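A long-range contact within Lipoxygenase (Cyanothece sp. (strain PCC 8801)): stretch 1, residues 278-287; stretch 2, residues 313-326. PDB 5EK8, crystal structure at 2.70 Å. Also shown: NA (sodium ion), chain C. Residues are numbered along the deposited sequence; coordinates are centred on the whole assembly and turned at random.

Stretch 1 278-287: IWDNYEKDTE
Stretch 2 (313-326) SRYPDSLAPHSPLK

A single arginine from stretch 2, Arg-314, holds together main-chain carbonyls of both stretches, and no acidic side chain pairs with it across the contact. Its CA-to-CB bond points toward stretch 1, and its chi angles (-56°, -91°, -89°, -101°) fold the side chain so that Trp-279 O and Tyr-282 O lie at the guanidinium edge, near its plane. Arg-314 NH1 donates to Trp-279 O (3.0 Å) and Arg-314 NH2 to Tyr-282 O (2.8 Å, nearly straight at 166°). Within stretch 2, Arg-314 NE donates to Ser-318 O (2.8 Å), and NH2 adds a weak bond to Leu-319 O (2.7 Å).

Neither stretch forms regular helix or strand. Trp-279 to Tyr-282 is a type I turn, closed by Tyr-282 N to Trp-279 O (3.0 Å), so that carbonyl serves both the turn and the arginine. Ala-320 to Ser-323 is a type II turn, with His-322 at phi/psi 67/20 and Ser-323 N bonded to Ala-320 O (3.2 Å). The chains run antiparallel: CA atoms pair Asp-280 with His-322 (5.0 Å), Tyr-282 with Pro-321 (4.8 Å), Glu-283 with Ala-320 (4.8 Å) and Lys-284 with Leu-319 (4.7 Å).

Two backbone bonds link the chains in this register. Lys-284 N donates to Leu-319 O (2.8 Å, 154°), an acceptor also approached by Glu-283 CA in a CA-H...O contact (3.4 Å). At the turns, His-322 N reaches Asp-280 O (2.8 Å), but its 128° angle makes the bond weak. That carbonyl lies over one face of the His-322 ring, while Asn-281 OD1 sits at the ring edge, 3.4 Å from His-322 CE1. The imidazole is set by chi1 -42° and chi2 -68°.

Lys-284 points toward stretch 2. It starts extended (chi1 -170°, chi2 173°), then bends through two p torsions (73°, 60°), bringing its ammonium to backbone carbonyls: Lys-284 NZ donates to Pro-316 O across the contact (3.2 Å) and to Asp-285 O in its own stretch (3.0 Å). Leu-319 (m, t) covers this end, its CD2 lying 3.7 Å from both Lys-284 NZ and Asp-285 O.

Hydrocarbon groups of stretch 2 pack in van der Waals contact against polar atoms and backbone of stretch 1. Pro-321, C-gamma exo, points toward stretch 1 and sets its CG 3.7 Å from Tyr-282 C and its CB 3.5 Å from Asn-281 O. Leu-325 (m, t) brings CD1 to 3.6 Å from Asp-280 OD2. Asp-285 instead points away, and its OD1 binds the sodium ion at 2.5 Å. The contact buries 625 Å² in all.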

# COMPACT_ATOMS: atom_id res chain seq x y z
N ILE A 278 2.05 16.98 -17.06
CA ILE A 278 1.93 16.81 -18.50
C ILE A 278 1.55 15.37 -18.84
O ILE A 278 2.18 14.43 -18.38
CB ILE A 278 3.24 17.19 -19.23
CG1 ILE A 278 3.41 18.71 -19.27
CG2 ILE A 278 3.23 16.64 -20.64
CD1 ILE A 278 4.23 19.26 -18.14
N TRP A 279 0.52 15.22 -19.66
CA TRP A 279 -0.07 13.92 -19.92
C TRP A 279 0.11 13.46 -21.36
O TRP A 279 -0.58 12.55 -21.82
CB TRP A 279 -1.57 13.94 -19.57
CG TRP A 279 -1.84 14.61 -18.25
CD1 TRP A 279 -2.05 15.94 -18.03
CD2 TRP A 279 -1.93 13.97 -16.97
NE1 TRP A 279 -2.26 16.17 -16.69
CE2 TRP A 279 -2.19 14.98 -16.02
CE3 TRP A 279 -1.81 12.64 -16.54
CZ2 TRP A 279 -2.33 14.70 -14.66
CZ3 TRP A 279 -1.95 12.37 -15.18
CH2 TRP A 279 -2.21 13.40 -14.26
N ASP A 280 1.05 14.09 -22.07
CA ASP A 280 1.30 13.77 -23.47
C ASP A 280 1.60 12.28 -23.69
O ASP A 280 1.39 11.75 -24.78
CB ASP A 280 2.45 14.61 -24.02
CG ASP A 280 2.13 16.09 -24.03
OD1 ASP A 280 3.08 16.91 -23.99
OD2 ASP A 280 0.94 16.44 -24.05
N ASN A 281 2.08 11.63 -22.63
CA ASN A 281 2.47 10.22 -22.68
C ASN A 281 1.31 9.23 -22.59
O ASN A 281 1.50 8.03 -22.79
CB ASN A 281 3.44 9.94 -21.53
CG ASN A 281 4.73 9.33 -22.01
OD1 ASN A 281 5.18 9.57 -23.12
ND2 ASN A 281 5.34 8.52 -21.15
N TYR A 282 0.11 9.71 -22.28
CA TYR A 282 -0.97 8.82 -21.86
C TYR A 282 -2.24 8.91 -22.70
O TYR A 282 -2.55 9.94 -23.30
CB TYR A 282 -1.30 9.08 -20.39
CG TYR A 282 -0.05 9.15 -19.55
CD1 TYR A 282 0.70 8.01 -19.29
CD2 TYR A 282 0.41 10.36 -19.04
CE1 TYR A 282 1.86 8.06 -18.54
CE2 TYR A 282 1.57 10.43 -18.28
CZ TYR A 282 2.29 9.27 -18.04
OH TYR A 282 3.44 9.32 -17.29
N GLU A 283 -2.97 7.79 -22.73
CA GLU A 283 -4.20 7.70 -23.49
C GLU A 283 -5.39 8.29 -22.73
O GLU A 283 -5.74 7.82 -21.64
CB GLU A 283 -4.49 6.25 -23.86
CG GLU A 283 -5.60 6.07 -24.88
CD GLU A 283 -5.98 4.62 -25.07
OE1 GLU A 283 -5.51 3.76 -24.29
OE2 GLU A 283 -6.75 4.33 -26.01
N LYS A 284 -6.00 9.33 -23.30
CA LYS A 284 -7.19 9.94 -22.72
C LYS A 284 -8.40 9.07 -23.01
O LYS A 284 -8.48 8.47 -24.08
CB LYS A 284 -7.40 11.35 -23.30
CG LYS A 284 -8.47 12.15 -22.59
CD LYS A 284 -8.54 13.58 -23.08
CE LYS A 284 -9.15 13.66 -24.46
NZ LYS A 284 -10.53 13.12 -24.50
N ASP A 285 -9.33 8.98 -22.06
CA ASP A 285 -10.60 8.30 -22.32
C ASP A 285 -11.49 9.24 -23.12
O ASP A 285 -11.12 10.38 -23.37
CB ASP A 285 -11.28 7.83 -21.02
CG ASP A 285 -11.74 8.98 -20.10
OD1 ASP A 285 -11.32 8.99 -18.93
OD2 ASP A 285 -12.54 9.84 -20.53
N THR A 286 -12.66 8.76 -23.52
CA THR A 286 -13.53 9.55 -24.39
C THR A 286 -14.38 10.57 -23.63
O THR A 286 -14.85 11.54 -24.23
CB THR A 286 -14.46 8.64 -25.20
OG1 THR A 286 -15.26 7.86 -24.30
CG2 THR A 286 -13.65 7.72 -26.09
N GLU A 287 -14.58 10.37 -22.34
CA GLU A 287 -15.50 11.21 -21.57
C GLU A 287 -14.84 12.50 -21.06
O GLU A 287 -15.36 13.60 -21.26
CB GLU A 287 -16.09 10.44 -20.39
CG GLU A 287 -16.82 9.15 -20.75
CD GLU A 287 -15.92 7.92 -20.70
OE1 GLU A 287 -15.19 7.75 -19.70
OE2 GLU A 287 -15.94 7.13 -21.67
N SER A 313 -4.66 22.11 -23.22
CA SER A 313 -5.60 20.99 -23.19
C SER A 313 -5.63 20.17 -24.47
O SER A 313 -5.41 20.68 -25.57
CB SER A 313 -7.01 21.51 -22.89
OG SER A 313 -7.02 22.25 -21.68
N ARG A 314 -5.89 18.87 -24.30
CA ARG A 314 -6.19 17.99 -25.41
C ARG A 314 -7.51 18.39 -26.05
O ARG A 314 -8.43 18.82 -25.34
CB ARG A 314 -6.27 16.54 -24.94
CG ARG A 314 -5.02 16.07 -24.22
CD ARG A 314 -4.04 15.43 -25.19
NE ARG A 314 -4.30 14.00 -25.34
CZ ARG A 314 -3.59 13.06 -24.74
NH1 ARG A 314 -2.56 13.38 -23.96
NH2 ARG A 314 -3.90 11.78 -24.94
N TYR A 315 -7.61 18.26 -27.37
CA TYR A 315 -8.91 18.32 -28.02
C TYR A 315 -9.69 17.11 -27.51
O TYR A 315 -9.09 16.14 -27.05
CB TYR A 315 -8.79 18.29 -29.54
CG TYR A 315 -8.15 19.53 -30.14
CD1 TYR A 315 -8.93 20.61 -30.56
CD2 TYR A 315 -6.77 19.63 -30.28
CE1 TYR A 315 -8.35 21.74 -31.10
CE2 TYR A 315 -6.18 20.76 -30.82
CZ TYR A 315 -6.97 21.81 -31.22
OH TYR A 315 -6.40 22.94 -31.76
N PRO A 316 -11.03 17.17 -27.56
CA PRO A 316 -11.80 15.98 -27.19
C PRO A 316 -11.40 14.78 -28.03
O PRO A 316 -11.39 13.65 -27.53
CB PRO A 316 -13.25 16.39 -27.45
CG PRO A 316 -13.24 17.88 -27.32
CD PRO A 316 -11.90 18.33 -27.84
N ASP A 317 -11.05 15.03 -29.29
CA ASP A 317 -10.54 14.02 -30.22
C ASP A 317 -9.21 13.39 -29.79
O ASP A 317 -9.02 12.18 -29.95
CB ASP A 317 -10.34 14.64 -31.61
CG ASP A 317 -11.57 14.52 -32.48
OD1 ASP A 317 -11.69 15.30 -33.45
OD2 ASP A 317 -12.42 13.65 -32.19
N SER A 318 -8.31 14.20 -29.26
CA SER A 318 -6.95 13.77 -28.95
C SER A 318 -6.87 12.67 -27.88
O SER A 318 -6.52 12.93 -26.73
CB SER A 318 -6.11 14.98 -28.53
OG SER A 318 -5.99 15.89 -29.61
N LEU A 319 -7.16 11.44 -28.29
CA LEU A 319 -7.18 10.31 -27.37
C LEU A 319 -5.79 9.73 -27.16
O LEU A 319 -5.29 9.68 -26.03
CB LEU A 319 -8.11 9.22 -27.90
CG LEU A 319 -9.56 9.62 -28.16
CD1 LEU A 319 -10.37 8.41 -28.57
CD2 LEU A 319 -10.14 10.29 -26.91
N ALA A 320 -5.18 9.29 -28.25
CA ALA A 320 -3.87 8.63 -28.21
C ALA A 320 -2.78 9.55 -27.66
O ALA A 320 -2.87 10.77 -27.79
CB ALA A 320 -3.50 8.15 -29.60
N PRO A 321 -1.75 8.96 -27.02
CA PRO A 321 -0.61 9.75 -26.56
C PRO A 321 0.00 10.58 -27.69
O PRO A 321 0.07 10.10 -28.82
CB PRO A 321 0.38 8.69 -26.06
CG PRO A 321 -0.48 7.55 -25.67
CD PRO A 321 -1.63 7.54 -26.63
N HIS A 322 0.41 11.80 -27.37
CA HIS A 322 1.07 12.72 -28.31
C HIS A 322 0.15 13.19 -29.43
O HIS A 322 0.61 13.68 -30.47
CB HIS A 322 2.33 12.07 -28.88
CG HIS A 322 3.14 11.34 -27.86
ND1 HIS A 322 3.80 11.99 -26.84
CD2 HIS A 322 3.36 10.02 -27.67
CE1 HIS A 322 4.40 11.10 -26.07
NE2 HIS A 322 4.16 9.90 -26.56
N SER A 323 -1.15 13.07 -29.21
CA SER A 323 -2.16 13.66 -30.09
C SER A 323 -2.23 15.18 -29.90
O SER A 323 -1.76 15.70 -28.89
CB SER A 323 -3.52 13.01 -29.81
OG SER A 323 -3.71 12.85 -28.42
N PRO A 324 -2.78 15.91 -30.89
CA PRO A 324 -2.73 17.38 -30.90
C PRO A 324 -3.28 18.07 -29.65
O PRO A 324 -4.24 17.60 -29.05
CB PRO A 324 -3.58 17.74 -32.12
CG PRO A 324 -3.40 16.60 -33.03
CD PRO A 324 -3.32 15.39 -32.16
N LEU A 325 -2.65 19.18 -29.28
CA LEU A 325 -3.08 20.00 -28.14
C LEU A 325 -3.62 21.35 -28.61
O LEU A 325 -3.17 21.89 -29.63
CB LEU A 325 -1.92 20.24 -27.17
CG LEU A 325 -1.26 19.06 -26.45
CD1 LEU A 325 -0.07 19.55 -25.65
CD2 LEU A 325 -2.24 18.37 -25.54
N LYS A 326 -4.58 21.89 -27.87
CA LYS A 326 -5.04 23.26 -28.08
C LYS A 326 -3.93 24.23 -27.65
O LYS A 326 -3.06 23.85 -26.88
CB LYS A 326 -6.33 23.54 -27.31
CG LYS A 326 -7.52 22.72 -27.76
CD LYS A 326 -8.69 22.87 -26.80
CE LYS A 326 -9.15 24.32 -26.72
NZ LYS A 326 -10.37 24.47 -25.88
NA NA C . -11.43 6.88 -17.52